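Local coordinates for protein D-glycero-alpha-D-manno-heptose 7-phosphate kinase (Campylobacter jejuni subsp. jejuni, PDB 4N3O) that catalyses the ATP-dependent phosphorylation of D-glycero-alpha-D-manno-heptose 7-phosphate at C-1, a step on the way to GDP-heptose and the capsule polysaccharide, at residues Pro12-Leu17 with Ala161-Ala166; Ile56-Pro61 with Asp82-Ile87; Cys67-Lys72 with Gly76-Leu81; Gly118-Val123 with Glu149-Asp154; Leu122-Ile127 with Ala166-Gly171. All blocks are in the same frame, centred on the assembly; numbering follows the deposited sequence. Where two conformers were deposited one is given.

Interaction 1 of 5, residues Pro12-Leu17 with Ala161-Ala166; sequences PLRLGL and AQDQYA
A salt bridge between Arg14 of strand 12-17 and Asp163 of the helix in 161-166 dominates this contact. Its chief bond runs from Arg14 NE to Asp163 OD1 and is nearly straight, with an N-H...O angle of 169°. The measured 2.4 Å between Arg14 NE and Asp163 OD1 is too short to be trusted as an exact length, although the pairing itself is plain. Two weak bonds come from Arg14 NH2, one at 3.1 Å to Asp163 OD1 and one at 3.4 Å to Asp163 OD2. The edge of the guanidinium that carries NE and NH2 is therefore the one turned to the acid. The two flat groups are not coplanar; their planes stand 54° apart, and the carboxylate is gripped mainly through one oxygen. To get there, Arg14 tucks CG between its own backbone N and carbonyl carbon (chi1 60°) and bends again at chi2, bringing NE round to the helix.

This pairing illustrates how a GHMP kinase assembles catalytic groups from distant parts of the chain: by similarity, Arg14 stabilises the transition state and Asp163 is the proton acceptor. Ser120 of helix 118-134 touches Asp163, and the backbone of Arg14 is hydrogen-bonded to Leu116 in what is, by similarity, the ATP-binding loop.

Beyond the charges, one helical turn after Asp163, the methyl of Ala166 packs against the root of the arginine, with Ala166 CB 4.2 Å from Arg14 CB. Asn37 of the neighbouring strand 31-40 touches both Arg14 and Ala166, while Thr39 of that strand meets Pro12.

Interaction 2 of 5, residues Ile56-Pro61 with Asp82-Ile87; sequences IIFDSP and DIFKSI
Phe58 and Phe84 both carry CG anti to the carbonyl carbon (chi1 near -60°), which extends each side chain across the gap between strand 56-60 and helix 82-87. They do not meet end on but slide past one another in opposite directions. As a result the stem of Phe84 lies over the face of Phe58: Phe84 CB is 3.8 Å from the centroid of the Phe58 ring and 11° off its normal, a CH-pi contact. The opposite face of Phe58 is met by Ile56 CG2, off-centre, so the ring is sandwiched between aliphatic groups.

The ring of Phe84 in turn offers its edge to the strand, with Phe84 CD2 3.8 Å from Phe58 CB. Further along that edge, Phe84 CE2 lies 4.5 Å from CB of Ser60, an ATP-binding residue by similarity whose hydroxyl is bonded to Thr63. The two rings themselves sit obliquely, with planes 52° apart. Lys85 adds only its aliphatic part, CG lying 4.0 Å from Phe58 CE2; its chain then bends twice so that NZ reaches Tyr69 OH and forms a salt bridge with Asp82.

The axes of the short segments 56-60 and 82-87 pass 9.9 Å apart. Strand 55-60 runs between strands 65-70 and 102-108 of the large mixed sheet, and helix 82-96 lies against it; beyond, Phe84 touches Leu122 and Val126 of helix 118-134.

Interaction 3 of 5, residues Cys67-Lys72 with Gly76-Leu81; sequences CEYESK and GNDGKL
Tyr69 and Asp78 approach from opposite directions, the phenol pointing out of strand 67-70 and the carboxylate reaching back from the loop 76-81. Asp78 OD2 arrives at the edge of the tyrosine ring, in its plane, and accepts a hydrogen bond of 2.6 Å from Tyr69 OH. The hydroxyl meets OD2 on its syn side, 22° out of the carboxylate plane; ring and carboxylate are turned 41° against each other.

The aspartate is held from its other oxygen as well. With CG lodged between backbone N and carbonyl carbon (chi1 67°), Asp78 OD1 reaches forward along the chain to accept from the backbone N of Lys80 at 3.0 Å, from above the carboxylate plane. This is an Asx turn spanning Gly79, which has the positive phi that glycine adopts readily. Lys85 NZ, the partner of Tyr69 OH, forms a salt bridge with the same OD1, so a single ammonium group ties together the acid and the phenol.

Beside this polar cluster, Cys67 turns its sulfur into the loop. Cys67 SG lies 3.0 Å from Lys80 O and 3.7 Å from Lys80 CB, while Leu81 comes alongside with CD1 4.0 Å from the same SG. Of the lysine side chain, CB makes the contact, and the rest leads away from the strand.

Strand 65-70 is paired antiparallel with strand 55-60, and the loop carries the chain from it into helix 82-96. Leu81, at the N-cap position of that helix, touches Phe58 and Ser60 of the neighbouring strand.

Interaction 4 of 5, residues Gly118-Val123 with Glu149-Asp154; sequences GSSTLV and EIERED
Glu151 reaches across to Ser120 and carries the interaction from the side of helix 149-153, while Ile150, just before it, faces Val123 at a looser distance, with Ile150 CG2 and Val123 CG1 4.6 Å apart. The CG of Glu151 stands anti to the backbone N (chi1 -167°) and the chain stays extended beyond it, so the carboxylate is delivered straight across to the first turn of helix 118-123.

There the two oxygens have different tasks. Glu151 OE1 takes a hydrogen bond of 2.8 Å from Ser120 OG through its syn lone pair, the one on the side of the other oxygen. Glu151 OE2 lies 3.4 Å from Ser119 CB. Gln164 NE2 on helix 162-169 also approaches OE1, in a weak and doubtful bond.

By similarity, Ser119 belongs to the glycine-rich ATP-binding loop of the GHMP kinases and shares a magnesium ion with Glu151. The distance of 4.3 Å between Ser119 OG and Glu151 OE2 is consistent with a metal held between them. Ser120 would then be a second-shell residue: the bond to OE1 would limit the rotation of the carboxylate, with OE2 left on the side of Ser119. Ser120 thus lies between the presumed metal site and the presumed proton acceptor, Asp163.

Interaction 5 of 5, residues Leu122-Ile127 with Ala166-Gly171; sequences LVVGVI and AATFGG
Val124 and Ala167 supply the apolar part of this small helix-helix contact, Val124 CB lying 4.4 Å from Ala167 CB. With so slight a residue as alanine opposite the valine, the backbones can come close; the nearest CA atoms, those of Val124 and Thr168, are 6.7 Å apart.

A second kind of contact sets methyl groups against a hydroxyl. The side chains of Val124 and Thr168 cross at about a right angle, and Thr168 OG1 faces both valine methyls, 3.5 Å from Val124 CG1 and 3.6 Å from Val124 CG2. The hydroxyl is satisfied by a hydrogen bond to the carbonyl O of Gln164, one turn earlier in its own helix, and can therefore lie against methyls. Its chi1 of -67°, with OG1 beside the backbone N, places it for both roles.

Ala147 touches Val124 and Ala144 touches Thr168, both from helix 140-153, while Thr11 of strand 6-21 meets Val124 and Ala167. Helices 118-134, 140-153 and 162-169 thus pack together on the large mixed sheet, an arrangement that belongs to the S5-like N-terminal domain of the GHMP kinases.

Interactions 2, 4 and 5 are buried, interaction 1 is partly buried and interaction 3 lies at the surface. Interactions 1, 4 and 5 touch one another: interactions 4 and 5 share helix 118-134, and interactions 1 and 5 share helix 162-169. Chemistry follows place. Charged and hydroxyl groups meet in interactions 1 and 4, around the presumed catalytic and magnesium sites; interaction 5, behind them, is mostly small-residue packing. Interaction 2 is aromatic, and its helix touches helix 118-134 through Phe84 and Ile87. Lys85 then joins it to the polar loop of interaction 3, about 7 Å away between centres.

Interaction 1 of 5, residues Pro12-Leu17 with Ala161-Ala166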
# COMPACT_ATOMS: atom_id res chain seq x y z
N PRO A 12 -5.64 -1.95 9.85
CA PRO A 12 -4.83 -0.82 9.44
C PRO A 12 -4.61 0.22 10.50
O PRO A 12 -5.42 0.40 11.40
CB PRO A 12 -5.67 -0.21 8.31
CG PRO A 12 -7.07 -0.51 8.69
CD PRO A 12 -7.05 -1.82 9.41
N LEU A 13 -3.49 0.93 10.37
CA LEU A 13 -3.17 2.05 11.22
C LEU A 13 -3.89 3.25 10.61
O LEU A 13 -4.51 3.14 9.54
CB LEU A 13 -1.67 2.28 11.24
CG LEU A 13 -0.90 1.12 11.87
CD1 LEU A 13 0.60 1.37 11.79
CD2 LEU A 13 -1.31 0.92 13.31
N ARG A 14 -3.82 4.39 11.27
CA ARG A 14 -4.52 5.55 10.78
C ARG A 14 -3.67 6.78 10.82
O ARG A 14 -2.74 6.89 11.61
CB ARG A 14 -5.75 5.85 11.65
CG ARG A 14 -5.37 6.13 13.09
CD ARG A 14 -6.15 7.30 13.65
NE ARG A 14 -5.68 7.71 14.97
CZ ARG A 14 -4.53 8.34 15.20
NH1 ARG A 14 -3.67 8.60 14.21
NH2 ARG A 14 -4.20 8.68 16.45
N LEU A 15 -4.09 7.74 10.03
CA LEU A 15 -3.42 8.99 9.92
C LEU A 15 -4.41 10.10 10.25
O LEU A 15 -5.51 10.14 9.71
CB LEU A 15 -2.95 9.10 8.49
CG LEU A 15 -2.02 10.19 8.06
CD1 LEU A 15 -0.84 10.28 9.00
CD2 LEU A 15 -1.59 9.84 6.64
N GLY A 16 -4.04 10.96 11.18
CA GLY A 16 -4.87 12.10 11.52
C GLY A 16 -4.59 13.17 10.49
O GLY A 16 -3.52 13.76 10.49
N LEU A 17 -5.56 13.42 9.63
CA LEU A 17 -5.42 14.40 8.57
C LEU A 17 -5.74 15.80 9.07
O LEU A 17 -5.09 16.77 8.67
CB LEU A 17 -6.32 14.04 7.39
CG LEU A 17 -5.96 12.77 6.62
CD1 LEU A 17 -6.97 12.51 5.50
CD2 LEU A 17 -4.58 12.91 6.04
N ALA A 161 -13.57 7.28 21.45
CA ALA A 161 -13.22 6.04 20.75
C ALA A 161 -12.70 6.25 19.32
O ALA A 161 -12.78 5.35 18.48
CB ALA A 161 -14.41 5.10 20.76
N GLN A 162 -12.13 7.42 19.07
CA GLN A 162 -11.63 7.82 17.75
C GLN A 162 -10.83 6.75 17.03
O GLN A 162 -11.14 6.36 15.91
CB GLN A 162 -10.69 9.02 17.89
CG GLN A 162 -11.16 10.16 18.76
CD GLN A 162 -10.09 11.23 18.90
OE1 GLN A 162 -9.08 11.20 18.19
NE2 GLN A 162 -10.31 12.17 19.80
N ASP A 163 -9.76 6.29 17.69
CA ASP A 163 -8.83 5.34 17.10
C ASP A 163 -9.38 3.94 16.89
O ASP A 163 -8.94 3.24 15.95
CB ASP A 163 -7.54 5.29 17.92
CG ASP A 163 -6.76 6.60 17.88
OD1 ASP A 163 -7.04 7.44 16.98
OD2 ASP A 163 -5.86 6.79 18.73
N GLN A 164 -10.33 3.54 17.74
CA GLN A 164 -10.94 2.22 17.65
C GLN A 164 -11.92 2.15 16.48
O GLN A 164 -12.04 1.09 15.82
CB GLN A 164 -11.64 1.82 18.95
CG GLN A 164 -10.73 1.64 20.16
CD GLN A 164 -10.27 2.95 20.78
OE1 GLN A 164 -10.89 4.01 20.58
NE2 GLN A 164 -9.20 2.89 21.56
N TYR A 165 -12.63 3.25 16.22
CA TYR A 165 -13.58 3.29 15.12
C TYR A 165 -12.84 3.31 13.79
O TYR A 165 -13.28 2.70 12.84
CB TYR A 165 -14.52 4.51 15.18
CG TYR A 165 -15.49 4.55 16.34
CD1 TYR A 165 -16.36 3.50 16.58
CD2 TYR A 165 -15.60 5.69 17.15
CE1 TYR A 165 -17.28 3.54 17.63
CE2 TYR A 165 -16.52 5.75 18.19
CZ TYR A 165 -17.36 4.67 18.43
OH TYR A 165 -18.28 4.71 19.46
N ALA A 166 -11.72 4.02 13.73
CA ALA A 166 -10.93 4.09 12.50
C ALA A 166 -10.40 2.70 12.15
O ALA A 166 -10.50 2.26 11.00
CB ALA A 166 -9.77 5.06 12.66

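Interaction 2 of 5, residues Ile56-Pro61 with Asp82-Ile87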
# COMPACT_ATOMS: atom_id res chain seq x y z
N ILE A 56 -1.27 -21.60 26.53
CA ILE A 56 -1.61 -20.31 25.99
C ILE A 56 -0.29 -19.58 25.75
O ILE A 56 0.47 -19.34 26.68
CB ILE A 56 -2.53 -19.50 26.93
CG1 ILE A 56 -3.93 -20.13 26.97
CG2 ILE A 56 -2.62 -18.07 26.46
CD1 ILE A 56 -4.88 -19.46 27.95
N ILE A 57 -0.04 -19.25 24.48
CA ILE A 57 1.18 -18.58 24.08
C ILE A 57 0.88 -17.22 23.45
O ILE A 57 -0.03 -17.10 22.63
CB ILE A 57 1.94 -19.46 23.07
CG1 ILE A 57 2.30 -20.79 23.74
CG2 ILE A 57 3.18 -18.75 22.53
CD1 ILE A 57 2.95 -21.80 22.82
N PHE A 58 1.62 -16.20 23.87
CA PHE A 58 1.50 -14.87 23.32
C PHE A 58 2.87 -14.58 22.74
O PHE A 58 3.86 -14.59 23.48
CB PHE A 58 1.17 -13.84 24.40
CG PHE A 58 -0.16 -14.04 25.08
CD1 PHE A 58 -1.32 -14.18 24.33
CD2 PHE A 58 -0.27 -13.97 26.45
CE1 PHE A 58 -2.55 -14.31 24.95
CE2 PHE A 58 -1.50 -14.10 27.08
CZ PHE A 58 -2.63 -14.28 26.33
N ASP A 59 2.93 -14.31 21.42
CA ASP A 59 4.19 -14.11 20.71
C ASP A 59 4.23 -12.81 19.91
O ASP A 59 3.57 -12.67 18.89
CB ASP A 59 4.42 -15.30 19.78
CG ASP A 59 5.70 -15.19 18.97
OD1 ASP A 59 6.64 -14.48 19.40
OD2 ASP A 59 5.77 -15.85 17.92
N SER A 60 5.05 -11.87 20.37
CA SER A 60 5.18 -10.55 19.78
C SER A 60 6.66 -10.23 19.55
O SER A 60 7.28 -9.54 20.35
CB SER A 60 4.53 -9.53 20.73
OG SER A 60 4.83 -8.20 20.39
N PRO A 61 7.24 -10.74 18.45
CA PRO A 61 8.67 -10.56 18.15
C PRO A 61 9.13 -9.12 17.88
O PRO A 61 10.26 -8.78 18.22
CB PRO A 61 8.89 -11.44 16.92
CG PRO A 61 7.55 -11.56 16.30
CD PRO A 61 6.58 -11.59 17.44
N ASP A 82 0.85 -7.65 29.06
CA ASP A 82 -0.36 -7.57 29.90
C ASP A 82 -1.59 -7.16 29.10
O ASP A 82 -2.72 -7.44 29.51
CB ASP A 82 -0.16 -6.61 31.08
CG ASP A 82 0.80 -7.17 32.14
OD1 ASP A 82 0.92 -8.41 32.27
OD2 ASP A 82 1.42 -6.36 32.87
N ILE A 83 -1.37 -6.51 27.96
CA ILE A 83 -2.49 -6.10 27.11
C ILE A 83 -3.24 -7.32 26.56
O ILE A 83 -4.47 -7.31 26.49
CB ILE A 83 -2.04 -5.14 25.97
CG1 ILE A 83 -3.24 -4.59 25.20
CG2 ILE A 83 -1.05 -5.81 25.02
CD1 ILE A 83 -4.20 -3.78 26.06
N PHE A 84 -2.54 -8.39 26.20
CA PHE A 84 -3.22 -9.59 25.70
C PHE A 84 -3.96 -10.33 26.82
O PHE A 84 -4.98 -10.95 26.58
CB PHE A 84 -2.27 -10.55 24.98
CG PHE A 84 -1.55 -9.95 23.78
CD1 PHE A 84 -2.15 -8.99 22.98
CD2 PHE A 84 -0.31 -10.45 23.40
CE1 PHE A 84 -1.48 -8.47 21.89
CE2 PHE A 84 0.35 -9.94 22.29
CZ PHE A 84 -0.24 -8.95 21.53
N LYS A 85 -3.43 -10.27 28.03
CA LYS A 85 -4.14 -10.91 29.13
C LYS A 85 -5.49 -10.24 29.35
O LYS A 85 -6.50 -10.93 29.48
CB LYS A 85 -3.29 -10.94 30.43
CG LYS A 85 -2.22 -12.02 30.42
CD LYS A 85 -1.44 -12.13 31.73
CE LYS A 85 -0.30 -11.13 31.85
NZ LYS A 85 0.84 -11.45 30.93
N SER A 86 -5.53 -8.91 29.38
CA SER A 86 -6.79 -8.20 29.58
C SER A 86 -7.80 -8.62 28.52
O SER A 86 -8.97 -8.82 28.82
CB SER A 86 -6.59 -6.69 29.47
OG SER A 86 -5.54 -6.25 30.31
N ILE A 87 -7.35 -8.72 27.26
CA ILE A 87 -8.22 -9.13 26.19
C ILE A 87 -8.68 -10.55 26.46
O ILE A 87 -9.88 -10.83 26.47
CB ILE A 87 -7.50 -9.03 24.83
CG1 ILE A 87 -7.25 -7.55 24.48
CG2 ILE A 87 -8.32 -9.69 23.74
CD1 ILE A 87 -6.27 -7.32 23.36

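Interaction 3 of 5, residues Cys67-Lys72 with Gly76-Leu81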
# COMPACT_ATOMS: atom_id res chain seq x y z
N CYS A 67 5.44 -15.07 25.82
CA CYS A 67 4.84 -15.58 27.05
C CYS A 67 4.22 -16.96 26.85
O CYS A 67 3.65 -17.26 25.80
CB CYS A 67 3.66 -14.71 27.51
SG CYS A 67 3.94 -12.96 27.82
N GLU A 68 4.29 -17.77 27.89
CA GLU A 68 3.67 -19.08 27.86
C GLU A 68 3.06 -19.31 29.23
O GLU A 68 3.70 -19.06 30.23
CB GLU A 68 4.69 -20.15 27.50
CG GLU A 68 4.06 -21.53 27.34
CD GLU A 68 4.99 -22.52 26.67
OE1 GLU A 68 4.75 -23.74 26.81
OE2 GLU A 68 5.96 -22.08 26.01
N TYR A 69 1.80 -19.75 29.26
CA TYR A 69 1.08 -20.02 30.50
C TYR A 69 0.20 -21.22 30.34
O TYR A 69 -0.02 -21.70 29.23
CB TYR A 69 0.15 -18.85 30.88
CG TYR A 69 0.80 -17.50 30.88
CD1 TYR A 69 1.57 -17.07 31.96
CD2 TYR A 69 0.64 -16.65 29.81
CE1 TYR A 69 2.18 -15.83 31.95
CE2 TYR A 69 1.23 -15.40 29.80
CZ TYR A 69 2.01 -15.00 30.87
OH TYR A 69 2.60 -13.75 30.83
N GLU A 70 -0.32 -21.70 31.46
CA GLU A 70 -1.26 -22.80 31.48
C GLU A 70 -2.67 -22.25 31.25
O GLU A 70 -3.04 -21.21 31.80
CB GLU A 70 -1.20 -23.53 32.82
CG GLU A 70 0.02 -24.43 32.98
CD GLU A 70 -0.01 -25.63 32.04
OE1 GLU A 70 -1.12 -26.02 31.61
OE2 GLU A 70 1.07 -26.18 31.76
N SER A 71 -3.44 -22.96 30.45
CA SER A 71 -4.82 -22.59 30.13
C SER A 71 -5.71 -22.51 31.37
O SER A 71 -5.98 -23.53 32.01
CB SER A 71 -5.38 -23.60 29.14
OG SER A 71 -6.74 -23.36 28.86
N LYS A 72 -6.16 -21.30 31.71
CA LYS A 72 -7.07 -21.04 32.84
C LYS A 72 -7.99 -19.84 32.54
O LYS A 72 -7.79 -19.13 31.55
CB LYS A 72 -6.30 -20.83 34.14
CG LYS A 72 -5.30 -19.69 34.10
CD LYS A 72 -4.58 -19.56 35.42
CE LYS A 72 -3.47 -18.52 35.33
NZ LYS A 72 -2.76 -18.39 36.63
N GLY A 76 -3.32 -13.40 35.62
CA GLY A 76 -2.90 -12.23 36.37
C GLY A 76 -1.75 -11.55 35.68
O GLY A 76 -1.03 -12.18 34.90
N ASN A 77 -1.58 -10.26 35.97
CA ASN A 77 -0.53 -9.44 35.35
C ASN A 77 0.88 -9.76 35.81
O ASN A 77 1.12 -9.98 36.99
CB ASN A 77 -0.81 -7.96 35.59
CG ASN A 77 -2.06 -7.49 34.88
OD1 ASN A 77 -2.64 -8.23 34.07
ND2 ASN A 77 -2.48 -6.27 35.16
N ASP A 78 1.82 -9.77 34.86
CA ASP A 78 3.21 -10.08 35.17
C ASP A 78 4.22 -9.21 34.42
O ASP A 78 5.39 -9.52 34.41
CB ASP A 78 3.50 -11.55 34.88
CG ASP A 78 3.44 -11.89 33.40
OD1 ASP A 78 3.17 -10.97 32.58
OD2 ASP A 78 3.65 -13.07 33.06
N GLY A 79 3.74 -8.15 33.77
CA GLY A 79 4.64 -7.22 33.05
C GLY A 79 5.04 -7.58 31.62
O GLY A 79 5.73 -6.80 30.97
N LYS A 80 4.66 -8.76 31.15
CA LYS A 80 4.96 -9.19 29.78
C LYS A 80 3.68 -9.37 28.94
O LYS A 80 2.97 -10.37 29.08
CB LYS A 80 5.79 -10.48 29.76
CG LYS A 80 7.29 -10.30 30.03
CD LYS A 80 8.03 -11.63 29.87
CE LYS A 80 9.53 -11.46 29.67
NZ LYS A 80 10.24 -10.79 30.79
N LEU A 81 3.40 -8.39 28.09
CA LEU A 81 2.24 -8.42 27.21
C LEU A 81 0.93 -8.47 28.01
O LEU A 81 0.02 -9.22 27.68
CB LEU A 81 2.33 -9.60 26.24
CG LEU A 81 3.57 -9.59 25.32
CD1 LEU A 81 3.60 -10.82 24.42
CD2 LEU A 81 3.63 -8.32 24.46

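Interaction 4 of 5, residues Gly118-Val123 with Glu149-Asp154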
# COMPACT_ATOMS: atom_id res chain seq x y z
N GLY A 118 -1.46 3.02 16.94
CA GLY A 118 -0.87 1.71 17.22
C GLY A 118 -1.52 0.82 18.27
O GLY A 118 -1.69 -0.38 18.04
N SER A 119 -1.90 1.39 19.41
CA SER A 119 -2.48 0.58 20.51
C SER A 119 -3.91 0.12 20.26
O SER A 119 -4.27 -1.02 20.54
CB SER A 119 -2.43 1.36 21.81
OG SER A 119 -1.10 1.75 22.10
N SER A 120 -4.72 1.03 19.74
CA SER A 120 -6.11 0.73 19.45
C SER A 120 -6.17 -0.28 18.31
O SER A 120 -6.96 -1.20 18.35
CB SER A 120 -6.83 2.00 19.01
OG SER A 120 -6.64 3.01 19.97
N THR A 121 -5.34 -0.05 17.29
CA THR A 121 -5.24 -0.94 16.15
C THR A 121 -4.87 -2.37 16.59
O THR A 121 -5.38 -3.35 16.05
CB THR A 121 -4.17 -0.40 15.15
OG1 THR A 121 -4.60 0.86 14.62
CG2 THR A 121 -3.96 -1.36 14.00
N LEU A 122 -3.98 -2.50 17.57
CA LEU A 122 -3.57 -3.83 18.06
C LEU A 122 -4.71 -4.54 18.79
O LEU A 122 -5.01 -5.72 18.51
CB LEU A 122 -2.36 -3.69 18.98
CG LEU A 122 -1.84 -4.96 19.67
CD1 LEU A 122 -1.47 -6.03 18.67
CD2 LEU A 122 -0.64 -4.61 20.54
N VAL A 123 -5.36 -3.82 19.70
CA VAL A 123 -6.46 -4.40 20.49
C VAL A 123 -7.59 -4.88 19.58
O VAL A 123 -8.15 -5.96 19.76
CB VAL A 123 -7.00 -3.40 21.54
CG1 VAL A 123 -8.22 -3.98 22.26
CG2 VAL A 123 -5.92 -3.00 22.55
N GLU A 149 -13.18 0.08 25.74
CA GLU A 149 -13.36 -0.19 27.17
C GLU A 149 -12.10 -0.77 27.77
O GLU A 149 -11.64 -0.35 28.85
CB GLU A 149 -14.53 -1.15 27.38
CG GLU A 149 -15.86 -0.58 26.90
CD GLU A 149 -17.05 -1.49 27.17
OE1 GLU A 149 -16.84 -2.64 27.64
OE2 GLU A 149 -18.21 -1.06 26.92
N ILE A 150 -11.54 -1.73 27.06
CA ILE A 150 -10.33 -2.39 27.51
C ILE A 150 -9.19 -1.38 27.54
O ILE A 150 -8.41 -1.37 28.49
CB ILE A 150 -10.00 -3.60 26.59
CG1 ILE A 150 -11.03 -4.72 26.83
CG2 ILE A 150 -8.60 -4.14 26.86
CD1 ILE A 150 -10.94 -5.86 25.83
N GLU A 151 -9.13 -0.51 26.54
CA GLU A 151 -8.03 0.45 26.47
C GLU A 151 -8.10 1.60 27.50
O GLU A 151 -7.06 2.03 27.98
CB GLU A 151 -7.85 0.99 25.04
CG GLU A 151 -6.53 1.74 24.84
CD GLU A 151 -6.25 2.13 23.40
OE1 GLU A 151 -7.08 1.84 22.51
OE2 GLU A 151 -5.19 2.73 23.15
N ARG A 152 -9.30 2.08 27.83
CA ARG A 152 -9.40 3.16 28.82
C ARG A 152 -9.21 2.62 30.23
O ARG A 152 -8.52 3.24 31.05
CB ARG A 152 -10.74 3.91 28.74
CG ARG A 152 -11.95 3.12 29.22
CD ARG A 152 -13.21 3.98 29.23
NE ARG A 152 -14.40 3.20 29.56
CZ ARG A 152 -15.62 3.70 29.62
NH1 ARG A 152 -16.65 2.91 29.92
NH2 ARG A 152 -15.82 4.99 29.39
N GLU A 153 -9.79 1.45 30.50
CA GLU A 153 -9.73 0.82 31.83
C GLU A 153 -8.38 0.24 32.19
O GLU A 153 -7.88 0.46 33.30
CB GLU A 153 -10.81 -0.28 31.94
CG GLU A 153 -10.84 -1.02 33.28
CD GLU A 153 -11.91 -2.11 33.35
OE1 GLU A 153 -12.91 -2.02 32.60
OE2 GLU A 153 -11.74 -3.06 34.16
N ASP A 154 -7.78 -0.51 31.27
CA ASP A 154 -6.51 -1.18 31.52
C ASP A 154 -5.31 -0.51 30.82
O ASP A 154 -4.51 -1.17 30.16
CB ASP A 154 -6.63 -2.65 31.13
CG ASP A 154 -7.77 -3.35 31.85
OD1 ASP A 154 -7.95 -3.13 33.07
OD2 ASP A 154 -8.49 -4.15 31.20

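Interaction 5 of 5, residues Leu122-Ile127 with Ala166-Gly171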
# COMPACT_ATOMS: atom_id res chain seq x y z
N LEU A 122 -3.98 -2.50 17.57
CA LEU A 122 -3.57 -3.83 18.06
C LEU A 122 -4.71 -4.54 18.79
O LEU A 122 -5.01 -5.72 18.51
CB LEU A 122 -2.36 -3.69 18.98
CG LEU A 122 -1.84 -4.96 19.67
CD1 LEU A 122 -1.47 -6.03 18.67
CD2 LEU A 122 -0.64 -4.61 20.54
N VAL A 123 -5.36 -3.82 19.70
CA VAL A 123 -6.46 -4.40 20.49
C VAL A 123 -7.59 -4.88 19.58
O VAL A 123 -8.15 -5.96 19.76
CB VAL A 123 -7.00 -3.40 21.54
CG1 VAL A 123 -8.22 -3.98 22.26
CG2 VAL A 123 -5.92 -3.00 22.55
N VAL A 124 -7.92 -4.06 18.58
CA VAL A 124 -8.96 -4.42 17.60
C VAL A 124 -8.60 -5.68 16.81
O VAL A 124 -9.41 -6.58 16.66
CB VAL A 124 -9.28 -3.24 16.67
CG1 VAL A 124 -10.06 -3.68 15.45
CG2 VAL A 124 -10.04 -2.17 17.44
N GLY A 125 -7.37 -5.77 16.32
CA GLY A 125 -6.98 -6.95 15.57
C GLY A 125 -7.07 -8.24 16.37
O GLY A 125 -7.49 -9.26 15.86
N VAL A 126 -6.69 -8.18 17.64
CA VAL A 126 -6.70 -9.36 18.51
C VAL A 126 -8.14 -9.77 18.86
O VAL A 126 -8.53 -10.95 18.72
CB VAL A 126 -5.88 -9.07 19.76
CG1 VAL A 126 -5.97 -10.22 20.73
CG2 VAL A 126 -4.43 -8.79 19.36
N ILE A 127 -8.94 -8.80 19.30
CA ILE A 127 -10.33 -9.06 19.62
C ILE A 127 -10.99 -9.71 18.42
O ILE A 127 -11.71 -10.69 18.57
CB ILE A 127 -11.07 -7.75 19.98
CG1 ILE A 127 -10.60 -7.25 21.35
CG2 ILE A 127 -12.56 -7.99 20.04
CD1 ILE A 127 -11.03 -5.84 21.71
N ALA A 166 -11.72 4.02 13.73
CA ALA A 166 -10.93 4.09 12.50
C ALA A 166 -10.40 2.70 12.15
O ALA A 166 -10.50 2.26 11.00
CB ALA A 166 -9.77 5.06 12.66
N ALA A 167 -9.81 2.03 13.13
CA ALA A 167 -9.25 0.70 12.89
C ALA A 167 -10.32 -0.34 12.52
O ALA A 167 -10.09 -1.19 11.66
CB ALA A 167 -8.49 0.24 14.12
N THR A 168 -11.47 -0.26 13.15
CA THR A 168 -12.55 -1.22 12.91
C THR A 168 -13.31 -0.95 11.61
O THR A 168 -13.53 -1.88 10.81
CB THR A 168 -13.56 -1.19 14.09
OG1 THR A 168 -12.94 -1.70 15.28
CG2 THR A 168 -14.73 -2.05 13.78
N PHE A 169 -13.71 0.31 11.40
CA PHE A 169 -14.50 0.71 10.24
C PHE A 169 -13.65 1.08 9.04
O PHE A 169 -14.08 0.88 7.92
CB PHE A 169 -15.46 1.85 10.59
CG PHE A 169 -16.63 1.42 11.42
CD1 PHE A 169 -16.52 1.28 12.79
CD2 PHE A 169 -17.86 1.14 10.81
CE1 PHE A 169 -17.61 0.87 13.56
CE2 PHE A 169 -18.95 0.73 11.57
CZ PHE A 169 -18.82 0.59 12.95
N GLY A 170 -12.48 1.65 9.26
CA GLY A 170 -11.62 1.99 8.14
C GLY A 170 -12.16 3.09 7.25
O GLY A 170 -13.24 3.64 7.50
N GLY A 171 -11.42 3.39 6.19
CA GLY A 171 -11.80 4.45 5.29
C GLY A 171 -11.55 5.83 5.90
O GLY A 171 -10.77 5.98 6.84